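Local coordinates for DisA protein (PDB 6CCA) that probably transfers methyl groups from S-adenosylmethionine to carbon, giving gem-dimethyl units on intermediates of the disorazol polyketide assembly line, at residues D186-G189 with P190-G194; Y257-S261 with H262-R266; R270-G273 with P274-F278; R316-L319 with Q320-R324. All coordinates share one frame; numbering follows the deposited sequence.

Contact 1. Residues D186-G189 with P190-G194; sequences DLMG and PLYKG
The side chain of Met188 meets Tyr192 and Leu191 on the next turn of the chain. Its CB lies 3.7 Å from Tyr192 OH and also packs on the CE2 side of the ring. Farther out, Met188 SD reaches Leu191 CD2 at 4.0 Å. The bends at chi2 (-52°) and chi3 carry SD to Leu191, while CB stays on Tyr192. Tyr192 has CG beside its backbone N (chi1 -50°), which folds the ring back over the preceding turn. There the carbonyl oxygen Met188 O sits over one ring face, displaced toward the rim, 3.3 Å from Tyr192 CD2. Leu191 N donates to that same oxygen at 3.0 Å. This donor stands above the carbonyl plane. A second bond to Met188 O, from Tyr192 N, is weak. Gly189 O takes only weak backbone bonds, from Tyr192 N and Lys193 N, but a water donates to it at 3.1 Å. The water accepts in turn from Lys193 NZ, which also donates to Gly237 O. On the other flank, Pro190 CG rests 3.4 Å from Asp186 O. The apolar ends of Met188 and Leu191 continue onto Leu157 of helix 152-163. Tyr192 touches Thr238. Lys193 is the first residue to leave helical angles. The whole is a short helical turn, 189-192, entered through a glycine-proline step, with Lys193 just after it bonded to Gly237 O.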
loop_
_atom_site.group_PDB
_atom_site.type_symbol
_atom_site.label_atom_id
_atom_site.label_comp_id
_atom_site.label_asym_id
_atom_site.label_seq_id
_atom_site.Cartn_x
_atom_site.Cartn_y
_atom_site.Cartn_z
ATOM N N ASP A 186 4.877 12.114 12.364
ATOM C CA ASP A 186 6.088 11.672 13.035
ATOM C C ASP A 186 6.380 10.168 12.865
ATOM O O ASP A 186 7.561 9.732 12.880
ATOM C CB ASP A 186 5.976 12.001 14.538
ATOM C CG ASP A 186 5.921 13.516 14.801
ATOM O OD1 ASP A 186 5.865 14.313 13.825
ATOM O OD2 ASP A 186 5.941 13.863 15.992
ATOM N N LEU A 187 5.315 9.392 12.841
ATOM C CA LEU A 187 5.463 7.914 12.701
ATOM C C LEU A 187 5.252 7.432 11.282
ATOM O O LEU A 187 5.929 6.480 10.848
ATOM C CB LEU A 187 4.434 7.167 13.566
ATOM C CG LEU A 187 4.661 7.235 15.064
ATOM C CD1 LEU A 187 3.529 6.477 15.772
ATOM C CD2 LEU A 187 5.991 6.615 15.450
ATOM N N MET A 188 4.250 7.988 10.588
ATOM C CA MET A 188 3.944 7.513 9.210
ATOM C C MET A 188 4.902 8.051 8.164
ATOM O O MET A 188 5.256 7.366 7.199
ATOM C CB MET A 188 2.494 7.783 8.814
ATOM C CG MET A 188 1.461 6.886 9.496
ATOM S SD MET A 188 1.732 5.074 9.412
ATOM C CE MET A 188 0.022 4.578 9.200
ATOM N N GLY A 189 5.379 9.260 8.378
ATOM C CA GLY A 189 6.195 9.953 7.400
ATOM C C GLY A 189 7.422 9.118 7.100
ATOM O O GLY A 189 7.676 8.800 5.931
ATOM N N PRO A 190 8.160 8.728 8.149
ATOM C CA PRO A 190 9.372 7.948 7.926
ATOM C C PRO A 190 9.158 6.562 7.288
ATOM O O PRO A 190 10.170 5.911 6.920
ATOM C CB PRO A 190 9.980 7.814 9.329
ATOM C CG PRO A 190 9.379 8.961 10.123
ATOM C CD PRO A 190 8.036 9.179 9.557
ATOM N N LEU A 191 7.931 6.105 7.214
ATOM C CA LEU A 191 7.600 4.832 6.607
ATOM C C LEU A 191 7.544 4.950 5.100
ATOM O O LEU A 191 7.974 4.096 4.396
ATOM C CB LEU A 191 6.249 4.366 7.065
ATOM C CG LEU A 191 6.087 3.017 7.697
ATOM C CD1 LEU A 191 6.786 3.002 9.006
ATOM C CD2 LEU A 191 4.612 2.781 7.919
ATOM N N TYR A 192 6.920 6.017 4.661
ATOM C CA TYR A 192 6.649 6.169 3.252
ATOM C C TYR A 192 7.857 6.633 2.430
ATOM O O TYR A 192 7.874 6.465 1.255
ATOM C CB TYR A 192 5.602 7.221 2.999
ATOM C CG TYR A 192 4.324 7.212 3.741
ATOM C CD1 TYR A 192 3.512 6.133 3.723
ATOM C CD2 TYR A 192 3.891 8.342 4.365
ATOM C CE1 TYR A 192 2.297 6.142 4.367
ATOM C CE2 TYR A 192 2.687 8.375 5.001
ATOM C CZ TYR A 192 1.880 7.268 5.007
ATOM O OH TYR A 192 0.654 7.299 5.636
ATOM N N LYS A 193 8.803 7.285 3.089
ATOM C CA LYS A 193 10.007 7.728 2.462
ATOM C C LYS A 193 11.150 7.878 3.458
ATOM O O LYS A 193 10.915 8.034 4.577
ATOM C CB LYS A 193 9.768 9.042 1.727
ATOM C CG LYS A 193 9.657 10.233 2.628
ATOM C CD LYS A 193 9.875 11.532 1.901
ATOM C CE LYS A 193 9.472 12.706 2.772
ATOM N NZ LYS A 193 8.023 12.957 2.702
ATOM N N GLY A 194 12.376 7.859 2.984
ATOM C CA GLY A 194 13.554 7.983 3.768
ATOM C C GLY A 194 14.064 6.679 4.357
ATOM O O GLY A 194 14.915 6.695 5.220
HETATM O O HOH W 1 6.177 10.647 3.939
#

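Contact 2. Residues Y257-S261 with H262-R266; sequences YTDIS and HAFTR
Ser261 OG accepts from Phe264 N at 2.9 Å, and the bond is almost straight (171°). This is an N-cap bond at the start of helix 262-272. The serine hydroxyl reaches forward to the first turn, with OG opposite the backbone N (chi1 168°). It also lies over one face of the Phe264 ring, 3.5 Å from Phe264 CG. The backbone adds the first regular helical bond, Thr265 N to Ser261 O at 3.1 Å.

The close-packed side is built round Asp259 and Thr265, both buried. Thr265 CG2 touches Asp259 N at 3.5 Å and also packs on Asp259 CB. Asp259 OD2 accepts from Ser261 N at 2.8 Å, an Asx turn that sets the serine in place. Tyr257 is looser: its CE1 is 4.0 Å from Phe264 O, and its hydroxyl bonds to Gly234 O.

The solvent side holds Phe264 and His262. The edge of the Phe264 ring meets Asp259 OD2 at 3.5 Å, with ring and carboxylate planes 62° apart. His262 ND1 receives a weak bond from Arg266 NH2.

Asp259 OD1 accepts from Gly234 N and so ties this turn to the loop after strand 226-231, which in Rossmann-like methyltransferases usually borders the cofactor. The contact as a whole is an Asx turn running into a serine N-cap, leading from strand 253-257 into helix 262-272.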
loop_
_atom_site.group_PDB
_atom_site.type_symbol
_atom_site.label_atom_id
_atom_site.label_comp_id
_atom_site.label_asym_id
_atom_site.label_seq_id
_atom_site.Cartn_x
_atom_site.Cartn_y
_atom_site.Cartn_z
ATOM N N TYR A 257 -3.310 16.383 -8.560
ATOM C CA TYR A 257 -3.185 15.932 -7.182
ATOM C C TYR A 257 -4.598 15.727 -6.593
ATOM O O TYR A 257 -5.339 16.704 -6.425
ATOM C CB TYR A 257 -2.384 16.998 -6.410
ATOM C CG TYR A 257 -2.080 16.714 -4.952
ATOM C CD1 TYR A 257 -3.055 16.548 -4.012
ATOM C CD2 TYR A 257 -0.782 16.647 -4.514
ATOM C CE1 TYR A 257 -2.740 16.319 -2.663
ATOM C CE2 TYR A 257 -0.486 16.470 -3.183
ATOM C CZ TYR A 257 -1.476 16.314 -2.277
ATOM O OH TYR A 257 -1.098 16.079 -0.959
ATOM N N THR A 258 -4.992 14.483 -6.364
ATOM C CA THR A 258 -6.351 14.173 -5.965
ATOM C C THR A 258 -6.358 13.245 -4.811
ATOM O O THR A 258 -5.357 12.542 -4.559
ATOM C CB THR A 258 -7.231 13.559 -7.103
ATOM O OG1 THR A 258 -6.961 12.187 -7.239
ATOM C CG2 THR A 258 -7.050 14.273 -8.386
ATOM N N ASP A 259 -7.458 13.328 -4.014
ATOM C CA ASP A 259 -7.685 12.445 -2.890
ATOM C C ASP A 259 -9.168 12.447 -2.616
ATOM O O ASP A 259 -9.874 13.382 -2.993
ATOM C CB ASP A 259 -6.971 12.972 -1.633
ATOM C CG ASP A 259 -6.893 11.922 -0.546
ATOM O OD1 ASP A 259 -5.963 11.094 -0.627
ATOM O OD2 ASP A 259 -7.759 11.930 0.380
ATOM N N ILE A 260 -9.642 11.383 -1.987
ATOM C CA ILE A 260 -11.026 11.384 -1.557
ATOM C C ILE A 260 -11.340 12.571 -0.609
ATOM O O ILE A 260 -12.425 13.139 -0.653
ATOM C CB ILE A 260 -11.394 10.035 -0.926
ATOM C CG1 ILE A 260 -12.899 9.933 -0.685
ATOM C CG2 ILE A 260 -10.639 9.743 0.362
ATOM C CD1 ILE A 260 -13.356 8.445 -0.621
ATOM N N SER A 261 -10.370 12.902 0.238
ATOM C CA SER A 261 -10.501 14.032 1.182
ATOM C C SER A 261 -10.279 15.383 0.565
ATOM O O SER A 261 -9.192 15.718 0.093
ATOM C CB SER A 261 -9.542 13.853 2.372
ATOM O OG SER A 261 -9.440 15.025 3.165
ATOM N N HIS A 262 -11.309 16.191 0.637
ATOM C CA HIS A 262 -11.222 17.563 0.239
ATOM C C HIS A 262 -10.210 18.329 1.080
ATOM O O HIS A 262 -9.441 19.086 0.546
ATOM C CB HIS A 262 -12.637 18.162 0.251
ATOM C CG HIS A 262 -12.690 19.556 -0.222
ATOM N ND1 HIS A 262 -12.598 20.616 0.648
ATOM C CD2 HIS A 262 -12.808 20.089 -1.463
ATOM C CE1 HIS A 262 -12.620 21.745 -0.040
ATOM N NE2 HIS A 262 -12.778 21.453 -1.318
ATOM N N ALA A 263 -10.161 18.076 2.393
ATOM C CA ALA A 263 -9.161 18.656 3.255
ATOM C C ALA A 263 -7.730 18.348 2.812
ATOM O O ALA A 263 -6.868 19.235 2.818
ATOM C CB ALA A 263 -9.338 18.170 4.698
ATOM N N PHE A 264 -7.459 17.069 2.533
ATOM C CA PHE A 264 -6.149 16.693 2.058
ATOM C C PHE A 264 -5.775 17.387 0.747
ATOM O O PHE A 264 -4.650 17.789 0.589
ATOM C CB PHE A 264 -5.994 15.176 1.926
ATOM C CG PHE A 264 -5.951 14.427 3.230
ATOM C CD1 PHE A 264 -5.764 15.063 4.467
ATOM C CD2 PHE A 264 -6.095 13.082 3.221
ATOM C CE1 PHE A 264 -5.711 14.325 5.646
ATOM C CE2 PHE A 264 -6.045 12.326 4.376
ATOM C CZ PHE A 264 -5.861 12.953 5.596
ATOM N N THR A 265 -6.688 17.589 -0.170
ATOM C CA THR A 265 -6.351 18.266 -1.392
ATOM C C THR A 265 -6.075 19.760 -1.125
ATOM O O THR A 265 -5.202 20.308 -1.733
ATOM C CB THR A 265 -7.391 18.010 -2.539
ATOM O OG1 THR A 265 -8.615 18.645 -2.283
ATOM C CG2 THR A 265 -7.747 16.542 -2.614
ATOM N N ARG A 266 -6.811 20.370 -0.203
ATOM C CA ARG A 266 -6.590 21.774 0.136
ATOM C C ARG A 266 -5.207 21.991 0.751
ATOM O O ARG A 266 -4.506 22.944 0.411
ATOM C CB ARG A 266 -7.675 22.273 1.093
ATOM C CG ARG A 266 -7.401 23.647 1.679
ATOM C CD ARG A 266 -8.344 23.953 2.832
ATOM N NE ARG A 266 -9.653 23.336 2.646
ATOM C CZ ARG A 266 -10.263 22.586 3.559
ATOM N NH1 ARG A 266 -9.681 22.357 4.727
ATOM N NH2 ARG A 266 -11.455 22.065 3.303
#

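Contact 3. Residues R270-G273 with P274-F278; sequences RQYG and PRYPF
Tyr276 turns back on Tyr272 at the end of a helix, and backbone bonds hold the turn. Tyr276 N donates to Tyr272 O at 3.1 Å. A second, weak bond runs from Tyr276 N to Gly273 O. A water carries a further link: it donates to Gln271 O at 2.7 Å and accepts from Arg275 N at 2.8 Å.

One apolar touch, Tyr272 CB to Tyr276 CD2 at 4.1 Å, is joined by carbon atoms resting on carbonyl oxygens. The same ring atom, Tyr276 CD2, lies 3.4 Å from Tyr272 O. Pro274 CD packs at 3.7 Å on Arg270 O, where its nitrogen has no hydrogen to offer.

The polar side chains meet beside the Tyr276 ring. Arg275 CG lies opposite the backbone N (chi1 179°) and over one ring face, and the chain then runs straight to NE. This lets Arg275 NE donate to Tyr276 OH at 3.0 Å, with the hydroxyl 23° out of the guanidinium plane. Glu244 ties both ends, by a salt bridge to Arg275 NH2 and a hydrogen bond to Tyr276 OH.

Helix 239-246 thus receives both tyrosines on Leu243. Tyr272 also packs on Tyr257 of strand 253-257, and the turn leads helix 262-272 into strand 279-281.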
loop_
_atom_site.group_PDB
_atom_site.type_symbol
_atom_site.label_atom_id
_atom_site.label_comp_id
_atom_site.label_asym_id
_atom_site.label_seq_id
_atom_site.Cartn_x
_atom_site.Cartn_y
_atom_site.Cartn_z
ATOM N N ARG A 270 -1.964 24.196 -0.553
ATOM C CA ARG A 270 -1.153 25.100 0.292
ATOM C C ARG A 270 0.308 24.797 0.244
ATOM O O ARG A 270 1.131 25.695 0.183
ATOM C CB ARG A 270 -1.563 25.008 1.750
ATOM C CG ARG A 270 -2.966 25.480 2.032
ATOM C CD ARG A 270 -3.126 25.719 3.544
ATOM N NE ARG A 270 -4.524 25.945 3.860
ATOM C CZ ARG A 270 -5.059 25.823 5.064
ATOM N NH1 ARG A 270 -4.318 25.529 6.117
ATOM N NH2 ARG A 270 -6.361 26.010 5.200
ATOM N N GLN A 271 0.653 23.502 0.284
ATOM C CA GLN A 271 2.016 23.100 0.418
ATOM C C GLN A 271 2.788 23.117 -0.881
ATOM O O GLN A 271 3.956 23.597 -0.967
ATOM C CB GLN A 271 2.055 21.714 1.106
ATOM C CG GLN A 271 3.483 21.246 1.387
ATOM C CD GLN A 271 3.512 20.026 2.322
ATOM O OE1 GLN A 271 2.498 19.353 2.580
ATOM N NE2 GLN A 271 4.656 19.767 2.833
ATOM N N TYR A 272 2.155 22.590 -1.939
ATOM C CA TYR A 272 2.825 22.392 -3.215
ATOM C C TYR A 272 2.408 23.320 -4.326
ATOM O O TYR A 272 3.124 23.437 -5.280
ATOM C CB TYR A 272 2.574 20.940 -3.677
ATOM C CG TYR A 272 3.124 19.963 -2.629
ATOM C CD1 TYR A 272 4.502 19.879 -2.395
ATOM C CD2 TYR A 272 2.286 19.100 -1.917
ATOM C CE1 TYR A 272 5.007 19.006 -1.434
ATOM C CE2 TYR A 272 2.789 18.247 -0.915
ATOM C CZ TYR A 272 4.155 18.206 -0.696
ATOM O OH TYR A 272 4.667 17.350 0.269
ATOM N N GLY A 273 1.190 23.879 -4.250
ATOM C CA GLY A 273 0.684 24.719 -5.335
ATOM C C GLY A 273 1.590 25.865 -5.727
ATOM O O GLY A 273 1.938 26.004 -6.904
ATOM N N PRO A 274 2.022 26.690 -4.728
ATOM C CA PRO A 274 2.949 27.780 -5.104
ATOM C C PRO A 274 4.199 27.370 -5.896
ATOM O O PRO A 274 4.589 28.032 -6.916
ATOM C CB PRO A 274 3.295 28.416 -3.734
ATOM C CG PRO A 274 2.113 28.141 -2.893
ATOM C CD PRO A 274 1.778 26.677 -3.282
ATOM N N ARG A 275 4.841 26.290 -5.469
ATOM C CA ARG A 275 6.108 25.908 -6.107
ATOM C C ARG A 275 5.934 25.186 -7.403
ATOM O O ARG A 275 6.850 25.192 -8.246
ATOM C CB ARG A 275 6.889 25.051 -5.067
ATOM C CG ARG A 275 8.255 24.515 -5.526
ATOM C CD ARG A 275 9.025 23.919 -4.324
ATOM N NE ARG A 275 10.191 23.158 -4.753
ATOM C CZ ARG A 275 11.355 23.685 -5.125
ATOM N NH1 ARG A 275 11.549 25.008 -5.115
ATOM N NH2 ARG A 275 12.342 22.886 -5.510
ATOM N N TYR A 276 4.770 24.549 -7.606
ATOM C CA TYR A 276 4.468 23.715 -8.808
ATOM C C TYR A 276 3.158 24.132 -9.452
ATOM O O TYR A 276 2.094 23.547 -9.226
ATOM C CB TYR A 276 4.394 22.214 -8.374
ATOM C CG TYR A 276 5.651 21.771 -7.692
ATOM C CD1 TYR A 276 6.843 21.640 -8.402
ATOM C CD2 TYR A 276 5.656 21.479 -6.344
ATOM C CE1 TYR A 276 8.009 21.238 -7.743
ATOM C CE2 TYR A 276 6.825 21.095 -5.704
ATOM C CZ TYR A 276 7.983 20.944 -6.438
ATOM O OH TYR A 276 9.134 20.509 -5.789
ATOM N N PRO A 277 3.207 25.218 -10.269
ATOM C CA PRO A 277 1.993 25.775 -10.827
ATOM C C PRO A 277 1.355 24.892 -11.833
ATOM O O PRO A 277 0.193 25.071 -12.131
ATOM C CB PRO A 277 2.469 27.079 -11.526
ATOM C CG PRO A 277 3.890 27.311 -11.077
ATOM C CD PRO A 277 4.427 25.937 -10.718
ATOM N N PHE A 278 2.067 23.881 -12.321
ATOM C CA PHE A 278 1.447 22.901 -13.223
ATOM C C PHE A 278 0.427 21.883 -12.548
ATOM O O PHE A 278 -0.163 21.032 -13.238
ATOM C CB PHE A 278 2.535 22.161 -14.009
ATOM C CG PHE A 278 3.485 21.355 -13.163
ATOM C CD1 PHE A 278 4.647 21.917 -12.672
ATOM C CD2 PHE A 278 3.245 20.033 -12.870
ATOM C CE1 PHE A 278 5.564 21.195 -11.916
ATOM C CE2 PHE A 278 4.155 19.290 -12.091
ATOM C CZ PHE A 278 5.325 19.858 -11.619
HETATM O O HOH W 2 4.836 25.354 -2.840
#

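Contact 4. Residues R316-L319 with Q320-R324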
loop_
_atom_site.group_PDB
_atom_site.type_symbol
_atom_site.label_atom_id
_atom_site.label_comp_id
_atom_site.label_asym_id
_atom_site.label_seq_id
_atom_site.Cartn_x
_atom_site.Cartn_y
_atom_site.Cartn_z
ATOM N N ARG A 316 -12.400 -4.501 -9.519
ATOM C CA ARG A 316 -12.673 -4.531 -10.953
ATOM C C ARG A 316 -13.377 -3.259 -11.413
ATOM O O ARG A 316 -13.078 -2.719 -12.478
ATOM C CB ARG A 316 -13.514 -5.758 -11.312
ATOM C CG ARG A 316 -12.750 -7.071 -11.263
ATOM C CD ARG A 316 -13.630 -8.237 -11.683
ATOM N NE ARG A 316 -13.025 -9.524 -11.356
ATOM C CZ ARG A 316 -12.183 -10.176 -12.153
ATOM N NH1 ARG A 316 -11.843 -9.662 -13.327
ATOM N NH2 ARG A 316 -11.679 -11.344 -11.774
ATOM N N SER A 317 -14.315 -2.790 -10.598
ATOM C CA SER A 317 -15.063 -1.622 -10.890
ATOM C C SER A 317 -14.141 -0.368 -10.843
ATOM O O SER A 317 -14.243 0.549 -11.635
ATOM C CB SER A 317 -16.176 -1.519 -9.817
ATOM O OG SER A 317 -16.877 -0.344 -9.976
ATOM N N THR A 318 -13.263 -0.339 -9.852
ATOM C CA THR A 318 -12.343 0.756 -9.705
ATOM C C THR A 318 -11.379 0.810 -10.886
ATOM O O THR A 318 -11.135 1.876 -11.430
ATOM C CB THR A 318 -11.622 0.615 -8.353
ATOM O OG1 THR A 318 -12.548 0.888 -7.297
ATOM C CG2 THR A 318 -10.431 1.579 -8.214
ATOM N N LEU A 319 -10.919 -0.347 -11.338
ATOM C CA LEU A 319 -10.078 -0.429 -12.507
ATOM C C LEU A 319 -10.771 0.047 -13.785
ATOM O O LEU A 319 -10.134 0.688 -14.624
ATOM C CB LEU A 319 -9.551 -1.833 -12.726
ATOM C CG LEU A 319 -8.581 -2.293 -11.630
ATOM C CD1 LEU A 319 -8.292 -3.785 -11.809
ATOM C CD2 LEU A 319 -7.279 -1.483 -11.632
ATOM N N GLN A 320 -12.075 -0.236 -13.903
ATOM C CA GLN A 320 -12.825 0.189 -15.076
ATOM C C GLN A 320 -12.997 1.678 -15.027
ATOM O O GLN A 320 -12.954 2.311 -16.075
ATOM C CB GLN A 320 -14.177 -0.567 -15.198
ATOM C CG GLN A 320 -13.993 -2.016 -15.620
ATOM C CD GLN A 320 -13.353 -2.161 -16.993
ATOM O OE1 GLN A 320 -13.658 -1.382 -17.936
ATOM N NE2 GLN A 320 -12.481 -3.118 -17.131
ATOM N N SER A 321 -13.116 2.286 -13.842
ATOM C CA SER A 321 -13.226 3.746 -13.819
ATOM C C SER A 321 -11.911 4.374 -14.209
ATOM O O SER A 321 -11.881 5.400 -14.854
ATOM C CB SER A 321 -13.608 4.332 -12.460
ATOM O OG SER A 321 -14.853 3.897 -12.107
ATOM N N ILE A 322 -10.814 3.751 -13.763
ATOM C CA ILE A 322 -9.456 4.191 -14.207
ATOM C C ILE A 322 -9.327 4.145 -15.751
ATOM O O ILE A 322 -8.824 5.089 -16.365
ATOM C CB ILE A 322 -8.385 3.358 -13.506
ATOM C CG1 ILE A 322 -8.364 3.808 -12.050
ATOM C CG2 ILE A 322 -7.007 3.561 -14.107
ATOM C CD1 ILE A 322 -7.465 2.941 -11.150
ATOM N N LYS A 323 -9.806 3.055 -16.346
ATOM C CA LYS A 323 -9.835 2.906 -17.804
ATOM C C LYS A 323 -10.675 3.966 -18.508
ATOM O O LYS A 323 -10.310 4.404 -19.573
ATOM C CB LYS A 323 -10.294 1.499 -18.209
ATOM C CG LYS A 323 -9.261 0.472 -17.906
ATOM C CD LYS A 323 -9.587 -0.869 -18.495
ATOM C CE LYS A 323 -9.103 -1.014 -19.927
ATOM N NZ LYS A 323 -9.793 -2.183 -20.540
ATOM N N ARG A 324 -11.730 4.429 -17.874
ATOM C CA ARG A 324 -12.563 5.513 -18.421
ATOM C C ARG A 324 -11.772 6.794 -18.450
ATOM O O ARG A 324 -11.822 7.503 -19.431
ATOM C CB ARG A 324 -13.838 5.691 -17.563
ATOM C CG ARG A 324 -14.761 6.828 -18.010
ATOM C CD ARG A 324 -16.186 6.634 -17.463
ATOM N NE ARG A 324 -16.703 5.316 -17.889
ATOM C CZ ARG A 324 -17.051 5.016 -19.154
ATOM N NH1 ARG A 324 -16.958 5.929 -20.130
ATOM N NH2 ARG A 324 -17.489 3.793 -19.452
HETATM O O HOH W 3 -16.537 1.402 -12.996
#
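About two and a half turns of helix 315-325, in the methyltransferase domain, make up this contact, where Leu319 and Ile322 meet on the buried face. Leu319 CD2 and Ile322 CD1 are 4.5 Å apart, a loose touch. Ile322 has CG1 beside its backbone N (chi1 -72°), which lays CG1 back along the helix at 3.4 Å from Thr318 O. Both side chains continue onto Leu332 of strand 330-337. Leu319 also packs on Leu378 and Leu379 of helix 372-381.

Four regular i to i+4 bonds hold the backbone. The straightest is Ile322 N to Thr318 O at 3.0 Å, with an angle of 163° at the hydrogen. The shortest is Lys323 N to Leu319 O at 2.9 Å. Gln320 N reaches Arg316 O and Ser321 N reaches Ser317 O.

On another face Gln320 CG lies beside its backbone N (chi1 -73°), 3.3 Å from Arg316 O; the bend at chi2 then turns the amide aside. That amide is held from outside: NE2 donates to Glu382 OE1, and OE1 accepts from Arg414 N. Arg316 also pairs with Glu382, and with Glu381 and Glu362, so these acids probably offset its charge. Lys323 CG lies 3.4 Å from Leu319 O, while its NZ goes on to Asp410, Val412 O and Glu382 O.

Near Ser317 a water donates to Ser317 O at 2.8 Å. It also bonds to Ser321 OG, bridging one turn. This is an amphipathic helix, packed by its apolar face on the central sheet of a Rossmann-like methyltransferase domain.

In the fold
Contacts 2 and 3 lie at the two ends of helix 262-272, with centres 14 Å apart. They touch where Tyr257 CE2 meets Tyr272 CD2 at 4.0 Å. Contact 1 comes earlier in the chain. Its centre is 19 Å from that of contact 2, and their nearest atoms stay about 8 Å apart. Both reach the loop after strand 226-231: Lys193 bonds to Gly237, and Asp259 and Tyr257 bond to Gly234. In methyltransferases of this fold that glycine-rich loop usually holds S-adenosylmethionine, so contacts 1 and 2 probably border the cofactor pocket. Contact 4 lies on the opposite side of the chain's centre from contact 1, 30 Å between centres, but 20 Å from contact 2.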